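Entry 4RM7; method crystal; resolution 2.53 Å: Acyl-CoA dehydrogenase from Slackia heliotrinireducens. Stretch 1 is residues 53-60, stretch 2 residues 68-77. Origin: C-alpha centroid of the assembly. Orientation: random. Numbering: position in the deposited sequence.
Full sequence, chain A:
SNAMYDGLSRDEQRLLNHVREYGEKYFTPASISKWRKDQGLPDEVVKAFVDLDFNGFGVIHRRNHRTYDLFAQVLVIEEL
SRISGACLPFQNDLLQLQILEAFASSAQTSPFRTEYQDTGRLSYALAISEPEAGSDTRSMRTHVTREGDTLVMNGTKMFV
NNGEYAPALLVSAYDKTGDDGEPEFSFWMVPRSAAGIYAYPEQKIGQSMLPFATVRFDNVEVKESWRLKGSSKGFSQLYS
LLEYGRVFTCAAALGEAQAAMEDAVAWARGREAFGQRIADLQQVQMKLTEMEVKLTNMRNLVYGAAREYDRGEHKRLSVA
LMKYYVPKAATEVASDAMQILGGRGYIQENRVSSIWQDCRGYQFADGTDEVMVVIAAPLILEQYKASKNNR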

# COMPACT_ATOMS: atom_id res chain seq x y z
N ASP A 53 -35.21 2.89 24.58
CA ASP A 53 -36.10 1.90 24.04
C ASP A 53 -35.37 1.22 22.91
O ASP A 53 -35.18 1.79 21.86
N PHE A 54 -35.01 -0.03 23.13
CA PHE A 54 -34.18 -0.75 22.21
C PHE A 54 -35.03 -1.56 21.26
O PHE A 54 -34.54 -2.39 20.53
N ASN A 55 -36.33 -1.32 21.30
CA ASN A 55 -37.26 -1.95 20.38
C ASN A 55 -37.24 -3.45 20.50
O ASN A 55 -37.35 -4.16 19.53
N GLY A 56 -37.07 -3.92 21.73
CA GLY A 56 -37.24 -5.31 22.05
C GLY A 56 -36.04 -6.16 21.76
O GLY A 56 -36.04 -7.35 22.01
N PHE A 57 -34.99 -5.54 21.25
CA PHE A 57 -33.76 -6.25 21.04
C PHE A 57 -33.06 -6.48 22.36
O PHE A 57 -33.24 -5.72 23.29
N GLY A 58 -32.28 -7.54 22.44
CA GLY A 58 -31.47 -7.79 23.61
C GLY A 58 -30.14 -7.06 23.54
O GLY A 58 -29.12 -7.65 23.17
N VAL A 59 -30.15 -5.77 23.90
CA VAL A 59 -28.93 -4.96 23.85
C VAL A 59 -28.21 -4.90 25.20
O VAL A 59 -27.00 -5.11 25.27
N ILE A 60 -28.95 -4.61 26.27
CA ILE A 60 -28.38 -4.70 27.61
C ILE A 60 -28.99 -5.86 28.41
O ILE A 60 -28.74 -5.99 29.60
N TYR A 68 -27.22 -12.25 24.01
CA TYR A 68 -27.58 -10.93 23.54
C TYR A 68 -27.82 -10.96 22.02
O TYR A 68 -27.52 -11.95 21.33
N ASP A 69 -28.39 -9.88 21.49
CA ASP A 69 -28.57 -9.75 20.05
C ASP A 69 -27.42 -8.90 19.50
O ASP A 69 -27.48 -7.66 19.51
N LEU A 70 -26.38 -9.58 19.02
CA LEU A 70 -25.11 -8.92 18.67
C LEU A 70 -25.20 -7.91 17.51
O LEU A 70 -24.63 -6.83 17.58
N PHE A 71 -25.92 -8.26 16.44
CA PHE A 71 -26.11 -7.33 15.34
C PHE A 71 -26.76 -6.05 15.85
O PHE A 71 -26.34 -4.95 15.48
N ALA A 72 -27.76 -6.19 16.72
CA ALA A 72 -28.42 -5.02 17.31
C ALA A 72 -27.43 -4.16 18.10
O ALA A 72 -27.40 -2.94 17.96
N GLN A 73 -26.63 -4.82 18.94
CA GLN A 73 -25.60 -4.15 19.70
C GLN A 73 -24.63 -3.39 18.80
O GLN A 73 -24.22 -2.27 19.11
N VAL A 74 -24.28 -4.00 17.68
CA VAL A 74 -23.40 -3.41 16.69
C VAL A 74 -24.00 -2.15 16.07
O VAL A 74 -23.32 -1.13 15.90
N LEU A 75 -25.28 -2.21 15.73
CA LEU A 75 -25.95 -1.03 15.20
C LEU A 75 -25.95 0.09 16.24
O LEU A 75 -25.74 1.26 15.89
N VAL A 76 -26.15 -0.26 17.51
CA VAL A 76 -26.17 0.75 18.57
C VAL A 76 -24.80 1.40 18.68
O VAL A 76 -24.67 2.62 18.59
N ILE A 77 -23.76 0.58 18.80
CA ILE A 77 -22.40 1.10 18.94
C ILE A 77 -21.90 1.85 17.71
O ILE A 77 -21.29 2.92 17.85

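The contact is a small one, with 428 Å² buried over both sides, and it sets an irregular strip of chain, residues 54 to 60, against the first turns of a helix that begins at Leu 70. Its first rule is that the closest approach belongs to a residue with no side chain. Gly 58 lies with its CA 5.0 Å from the CA of Asp 69, and an ideal CB there would point toward the helix and stand 3.4 Å from Asp 69 OD2 and 4.0 Å from Tyr 68 CA. The Asp 69 carboxylate lies close beside the bare face of the glycine, where a CB would be a tight fit.

Asp 69, in the m rotamer and directed toward the strip, turns that closeness into a paired clamp. Gly 58 N donates to Asp 69 OD2 at 2.7 Å, and Asp 69 N donates back to Gly 58 O at 2.9 Å, both nearly straight at 174°. Although Asp 69 holds the N-cap position, its side chain makes no capping bond; OD2 bonds to the strip, and is also hydrogen-bonded elsewhere in the structure; it lies 3.7 Å from Phe 57 CD1, at the edge of that ring.

Beyond the clamp, the helix offers small bumps at Ala 72 and Val 76, one turn apart and both pointing toward the strip. The methyl of Ala 72 is met by two larger neighbours: Phe 57, rotamer m, brings CD1 to 3.7 Å from Ala 72 CB, while Val 59 CG2 reaches the same CB at 4.2 Å. Val 59 is t, and its CA-to-CB bond points away, yet CG2 also comes within 4.3 Å of Val 76 CG2. Val 76 CG2, on a t side chain, also meets Phe 54, whose CE1 lies 3.9 Å from it. Phe 54, again m, and Phe 57 are the end residues of a type I' turn, and their rings meet Val 76 and Ala 72, one helical turn apart. Gly 56, inside it, has a positive phi that favours glycine.

Gln 73 and Tyr 68 start sideways, but their ends come nearer. Gln 73, m at chi1 and t at chi2, extends so that NE2 donates to Val 59 O at 3.0 Å, while its CG lies 4.2 Å from Val 59 CG1; one side chain thus gives both a polar anchor and aliphatic cover. Tyr 68, rotamer m, sets its ring beside the backbone: CD1 is 3.7 Å from Val 59 O, and CE1 is 3.5 Å from Ile 60 C, which lies at the ring edge. Its OH is hydrogen-bonded elsewhere in the structure.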

# COMPACT_ATOMS: atom_id res chain seq x y z
CB ASP A 53 -37.38 2.54 23.50
CG ASP A 53 -38.31 1.53 22.86
OD1 ASP A 53 -39.20 1.93 22.10
OD2 ASP A 53 -38.15 0.33 23.12
CB PHE A 54 -33.17 -1.61 22.94
CG PHE A 54 -32.04 -0.84 23.54
CD1 PHE A 54 -31.11 -0.23 22.74
CD2 PHE A 54 -31.91 -0.72 24.90
CE1 PHE A 54 -30.07 0.49 23.28
CE2 PHE A 54 -30.88 -0.00 25.45
CZ PHE A 54 -29.96 0.60 24.64
CB ASN A 55 -36.94 -1.55 18.95
CG ASN A 55 -38.12 -1.70 18.03
OD1 ASN A 55 -39.26 -1.54 18.43
ND2 ASN A 55 -37.84 -1.98 16.77
CB PHE A 57 -32.87 -5.50 20.08
CG PHE A 57 -33.29 -5.64 18.67
CD1 PHE A 57 -33.01 -6.79 17.97
CD2 PHE A 57 -33.98 -4.64 18.04
CE1 PHE A 57 -33.40 -6.93 16.67
CE2 PHE A 57 -34.38 -4.78 16.74
CZ PHE A 57 -34.09 -5.93 16.05
CB VAL A 59 -29.24 -3.53 23.36
CG1 VAL A 59 -28.01 -2.65 23.48
CG2 VAL A 59 -29.70 -3.57 21.92
CB ILE A 60 -28.56 -3.38 28.41
CG1 ILE A 60 -30.03 -3.05 28.62
CG2 ILE A 60 -27.88 -2.22 27.71
CD1 ILE A 60 -30.23 -1.90 29.56
CB TYR A 68 -26.50 -9.93 23.91
CG TYR A 68 -26.38 -9.74 25.40
CD1 TYR A 68 -27.12 -8.77 26.06
CD2 TYR A 68 -25.55 -10.56 26.17
CE1 TYR A 68 -27.04 -8.60 27.43
CE2 TYR A 68 -25.46 -10.40 27.54
CZ TYR A 68 -26.21 -9.42 28.16
OH TYR A 68 -26.14 -9.24 29.52
CB ASP A 69 -29.92 -9.11 19.73
CG ASP A 69 -31.11 -9.98 20.15
OD1 ASP A 69 -30.99 -11.23 20.13
OD2 ASP A 69 -32.18 -9.41 20.48
CB LEU A 70 -24.05 -9.98 18.34
CG LEU A 70 -22.62 -9.45 18.25
CD1 LEU A 70 -22.20 -8.75 19.51
CD2 LEU A 70 -21.68 -10.57 18.00
CB PHE A 71 -26.96 -7.94 14.23
CG PHE A 71 -27.12 -7.06 13.03
CD1 PHE A 71 -26.01 -6.49 12.41
CD2 PHE A 71 -28.38 -6.79 12.50
CE1 PHE A 71 -26.15 -5.65 11.29
CE2 PHE A 71 -28.53 -5.94 11.38
CZ PHE A 71 -27.42 -5.39 10.77
CB ALA A 72 -29.58 -5.44 18.20
CB GLN A 73 -24.84 -5.17 20.55
CG GLN A 73 -25.59 -5.61 21.79
CD GLN A 73 -24.85 -6.72 22.52
OE1 GLN A 73 -24.18 -7.56 21.89
NE2 GLN A 73 -24.95 -6.74 23.85
CB VAL A 74 -23.07 -4.44 15.61
CG1 VAL A 74 -22.62 -3.77 14.32
CG2 VAL A 74 -22.02 -5.38 16.13
CB LEU A 75 -27.37 -1.35 14.75
CG LEU A 75 -27.53 -2.35 13.60
CD1 LEU A 75 -29.01 -2.66 13.36
CD2 LEU A 75 -26.85 -1.85 12.31
CB VAL A 76 -26.61 0.16 19.94
CG1 VAL A 76 -26.29 1.10 21.07
CG2 VAL A 76 -28.10 -0.13 19.95
CB ILE A 77 -21.43 -0.02 19.26
CG1 ILE A 77 -21.79 -0.61 20.62
CG2 ILE A 77 -19.97 0.49 19.25
CD1 ILE A 77 -21.34 -2.02 20.79